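Local coordinates for protein (hdlp (histone deacetylase-like protein)) (Aquifex aeolicus, PDB 1C3P) that probably acts as a zinc-dependent deacetylase of the histone deacetylase family, as a bacterial homologue of the eukaryotic enzymes, at residues 25-34 with 328-336. Numbering follows the deposited sequence.
Sequences IPRVSLLLRF and ELLKSIDFE
Leu329 presses its CD2 methyl onto the backbone of helix 28-34, 3.4 Å from the N of Phe34, while its CD1 lies over one face of the Arg33 guanidinium, offset toward the rim. Leucine suits this place because its two branches can divide the work: CD2, near the plane of the Phe34 ring at its edge, faces the buried side, and CD1 meets the flat, weakly hydrated face of an exposed arginine. With CG anti to the backbone N (chi1 168°), the fork reaches across to the other helix. Cut back to an alanine, Leu329 would probably leave that guanidinium face without its methyl and a gap beside Phe34. Leu30 and Leu329 run past one another head to tail, and Leu30 drives its CD2 against CD1 of Ile333 at 3.4 Å, tighter than usual for two methyl carbons. Phe34 gives Leu330 a broad apolar surface, and Leu330 sets CD1 3.8 Å from its CE1. Beta-branched Ile333 has a second arm to offer: its CG2 meets CD of the compact Pro26 ring at 4.0 Å. Ile25 CG2 lies 4.1 Å from Phe335 CD1.

The axes of residues 28-34 and 328-332 run at 157° and come within 10.7 Å at closest approach. The Ser332 hydroxyl makes a short bond to Leu329 O, which Ser332 N also uses. Both helices lie beside helix 299-314, where Leu30 touches Ala303, in an alpha/beta fold with a parallel eight-stranded sheet. No hydrogen bond joins the two segments, so their cohesion probably rests on shape and exclusion of water; at the exposed margin Arg33 packs CB on Leu329 CD2 and lays one guanidinium face on CD1, so that its N-H edges can stay turned to polar surroundings.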
loop_
_atom_site.group_PDB
_atom_site.type_symbol
_atom_site.label_atom_id
_atom_site.label_comp_id
_atom_site.label_asym_id
_atom_site.label_seq_id
_atom_site.Cartn_x
_atom_site.Cartn_y
_atom_site.Cartn_z
ATOM N N ILE A 25 5.587 11.426 9.528
ATOM C CA ILE A 25 5.812 10.390 10.536
ATOM C C ILE A 25 6.664 9.207 10.076
ATOM O O ILE A 25 6.760 8.914 8.875
ATOM C CB ILE A 25 4.484 9.787 11.032
ATOM C CG1 ILE A 25 3.674 9.280 9.830
ATOM C CG2 ILE A 25 3.736 10.789 11.861
ATOM C CD1 ILE A 25 2.397 8.561 10.194
ATOM N N PRO A 26 7.316 8.521 11.033
ATOM C CA PRO A 26 8.158 7.352 10.756
ATOM C C PRO A 26 7.149 6.260 10.401
ATOM O O PRO A 26 6.034 6.291 10.918
ATOM C CB PRO A 26 8.823 7.091 12.109
ATOM C CG PRO A 26 8.779 8.459 12.787
ATOM C CD PRO A 26 7.360 8.829 12.471
ATOM N N ARG A 27 7.514 5.305 9.542
ATOM C CA ARG A 27 6.559 4.256 9.160
ATOM C C ARG A 27 7.172 2.868 9.091
ATOM O O ARG A 27 6.886 2.033 9.941
ATOM C CB ARG A 27 5.893 4.622 7.836
ATOM C CG ARG A 27 5.142 5.949 7.943
ATOM C CD ARG A 27 4.532 6.409 6.620
ATOM N NE ARG A 27 3.391 5.601 6.209
ATOM C CZ ARG A 27 3.412 4.662 5.267
ATOM N NH1 ARG A 27 4.531 4.391 4.609
ATOM N NH2 ARG A 27 2.301 3.996 4.981
ATOM N N VAL A 28 7.995 2.595 8.090
ATOM C CA VAL A 28 8.617 1.274 8.063
ATOM C C VAL A 28 9.664 1.190 9.177
ATOM O O VAL A 28 9.836 0.134 9.816
ATOM C CB VAL A 28 9.268 0.992 6.703
ATOM C CG1 VAL A 28 10.017 -0.342 6.743
ATOM C CG2 VAL A 28 8.184 0.953 5.629
ATOM N N SER A 29 10.361 2.297 9.439
ATOM C CA SER A 29 11.372 2.275 10.501
ATOM C C SER A 29 10.630 2.093 11.818
ATOM O O SER A 29 11.110 1.427 12.734
ATOM C CB SER A 29 12.197 3.577 10.536
ATOM O OG SER A 29 11.413 4.698 10.933
ATOM N N LEU A 30 9.437 2.664 11.910
ATOM C CA LEU A 30 8.687 2.525 13.141
ATOM C C LEU A 30 8.228 1.080 13.281
ATOM O O LEU A 30 8.235 0.550 14.381
ATOM C CB LEU A 30 7.483 3.472 13.161
ATOM C CG LEU A 30 6.592 3.489 14.421
ATOM C CD1 LEU A 30 5.859 2.182 14.558
ATOM C CD2 LEU A 30 7.444 3.754 15.663
ATOM N N LEU A 31 7.831 0.450 12.171
ATOM C CA LEU A 31 7.372 -0.941 12.214
ATOM C C LEU A 31 8.518 -1.818 12.717
ATOM O O LEU A 31 8.329 -2.667 13.583
ATOM C CB LEU A 31 6.962 -1.442 10.823
ATOM C CG LEU A 31 5.841 -2.487 10.630
ATOM C CD1 LEU A 31 6.145 -3.355 9.381
ATOM C CD2 LEU A 31 5.707 -3.379 11.825
ATOM N N LEU A 32 9.702 -1.617 12.157
ATOM C CA LEU A 32 10.856 -2.404 12.558
ATOM C C LEU A 32 11.145 -2.243 14.039
ATOM O O LEU A 32 11.347 -3.234 14.728
ATOM C CB LEU A 32 12.099 -2.017 11.745
ATOM C CG LEU A 32 12.172 -2.452 10.276
ATOM C CD1 LEU A 32 13.519 -2.043 9.677
ATOM C CD2 LEU A 32 12.024 -3.959 10.185
ATOM N N ARG A 33 11.165 -1.002 14.523
ATOM C CA ARG A 33 11.441 -0.769 15.935
ATOM C C ARG A 33 10.337 -1.350 16.802
ATOM O O ARG A 33 10.593 -1.843 17.896
ATOM C CB ARG A 33 11.609 0.730 16.216
ATOM C CG ARG A 33 12.864 1.328 15.560
ATOM C CD ARG A 33 13.225 2.701 16.117
ATOM N NE ARG A 33 12.177 3.688 15.885
ATOM C CZ ARG A 33 12.255 4.963 16.255
ATOM N NH1 ARG A 33 13.336 5.410 16.877
ATOM N NH2 ARG A 33 11.254 5.795 15.994
ATOM N N PHE A 34 9.107 -1.308 16.300
ATOM C CA PHE A 34 7.970 -1.831 17.031
ATOM C C PHE A 34 8.020 -3.360 17.116
ATOM O O PHE A 34 7.850 -3.943 18.190
ATOM C CB PHE A 34 6.668 -1.392 16.353
ATOM C CG PHE A 34 5.443 -1.728 17.139
ATOM C CD1 PHE A 34 5.121 -1.004 18.278
ATOM C CD2 PHE A 34 4.622 -2.793 16.760
ATOM C CE1 PHE A 34 3.982 -1.334 19.040
ATOM C CE2 PHE A 34 3.487 -3.133 17.504
ATOM C CZ PHE A 34 3.167 -2.396 18.652
ATOM N N GLU A 328 6.003 2.689 25.078
ATOM C CA GLU A 328 6.856 3.861 25.183
ATOM C C GLU A 328 7.341 4.315 23.807
ATOM O O GLU A 328 7.422 5.518 23.526
ATOM C CB GLU A 328 8.012 3.556 26.132
ATOM C CG GLU A 328 7.492 3.288 27.535
ATOM C CD GLU A 328 8.577 2.983 28.547
ATOM O OE1 GLU A 328 9.524 3.785 28.670
ATOM O OE2 GLU A 328 8.467 1.948 29.236
ATOM N N LEU A 329 7.638 3.352 22.940
ATOM C CA LEU A 329 8.072 3.674 21.581
ATOM C C LEU A 329 6.973 4.498 20.904
ATOM O O LEU A 329 7.225 5.597 20.419
ATOM C CB LEU A 329 8.311 2.391 20.772
ATOM C CG LEU A 329 8.497 2.563 19.251
ATOM C CD1 LEU A 329 9.726 3.424 18.960
ATOM C CD2 LEU A 329 8.619 1.206 18.596
ATOM N N LEU A 330 5.753 3.971 20.891
ATOM C CA LEU A 330 4.644 4.676 20.253
ATOM C C LEU A 330 4.396 6.046 20.858
ATOM O O LEU A 330 4.147 7.011 20.135
ATOM C CB LEU A 330 3.366 3.849 20.322
ATOM C CG LEU A 330 3.425 2.511 19.584
ATOM C CD1 LEU A 330 2.031 1.896 19.574
ATOM C CD2 LEU A 330 3.901 2.711 18.162
ATOM N N LYS A 331 4.474 6.132 22.183
ATOM C CA LYS A 331 4.260 7.404 22.862
ATOM C C LYS A 331 5.343 8.428 22.524
ATOM O O LYS A 331 5.106 9.633 22.637
ATOM C CB LYS A 331 4.192 7.195 24.387
ATOM C CG LYS A 331 3.077 6.266 24.834
ATOM C CD LYS A 331 3.035 6.115 26.344
ATOM C CE LYS A 331 2.708 7.438 27.018
ATOM N NZ LYS A 331 2.592 7.294 28.497
ATOM N N SER A 332 6.511 7.963 22.078
ATOM C CA SER A 332 7.619 8.869 21.757
ATOM C C SER A 332 7.476 9.555 20.405
ATOM O O SER A 332 8.163 10.538 20.123
ATOM C CB SER A 332 8.957 8.119 21.788
ATOM O OG SER A 332 9.110 7.281 20.651
ATOM N N ILE A 333 6.590 9.028 19.567
ATOM C CA ILE A 333 6.355 9.590 18.245
ATOM C C ILE A 333 5.561 10.888 18.362
ATOM O O ILE A 333 4.399 10.864 18.759
ATOM C CB ILE A 333 5.531 8.630 17.377
ATOM C CG1 ILE A 333 6.177 7.247 17.368
ATOM C CG2 ILE A 333 5.428 9.173 15.952
ATOM C CD1 ILE A 333 5.345 6.202 16.665
ATOM N N ASP A 334 6.171 12.023 18.045
ATOM C CA ASP A 334 5.396 13.253 18.113
ATOM C C ASP A 334 4.455 13.184 16.915
ATOM O O ASP A 334 4.846 13.428 15.773
ATOM C CB ASP A 334 6.283 14.503 18.047
ATOM C CG ASP A 334 7.140 14.552 16.805
ATOM O OD1 ASP A 334 7.718 15.628 16.534
ATOM O OD2 ASP A 334 7.252 13.519 16.112
ATOM N N PHE A 335 3.211 12.810 17.183
ATOM C CA PHE A 335 2.223 12.672 16.128
ATOM C C PHE A 335 1.105 13.714 16.139
ATOM O O PHE A 335 0.752 14.259 15.090
ATOM C CB PHE A 335 1.613 11.269 16.179
ATOM C CG PHE A 335 0.357 11.137 15.377
ATOM C CD1 PHE A 335 0.349 11.439 14.016
ATOM C CD2 PHE A 335 -0.831 10.774 15.988
ATOM C CE1 PHE A 335 -0.832 11.386 13.279
ATOM C CE2 PHE A 335 -2.013 10.719 15.262
ATOM C CZ PHE A 335 -2.015 11.027 13.905
ATOM N N GLU A 336 0.543 13.986 17.312
ATOM C CA GLU A 336 -0.550 14.949 17.415
ATOM C C GLU A 336 -1.750 14.495 16.584
ATOM O O GLU A 336 -1.711 14.493 15.352
ATOM C CB GLU A 336 -0.113 16.333 16.938
ATOM C CG GLU A 336 -1.256 17.326 16.909
ATOM C CD GLU A 336 -0.865 18.652 16.305
ATOM O OE1 GLU A 336 -0.430 18.665 15.131
ATOM O OE2 GLU A 336 -0.999 19.681 17.001
#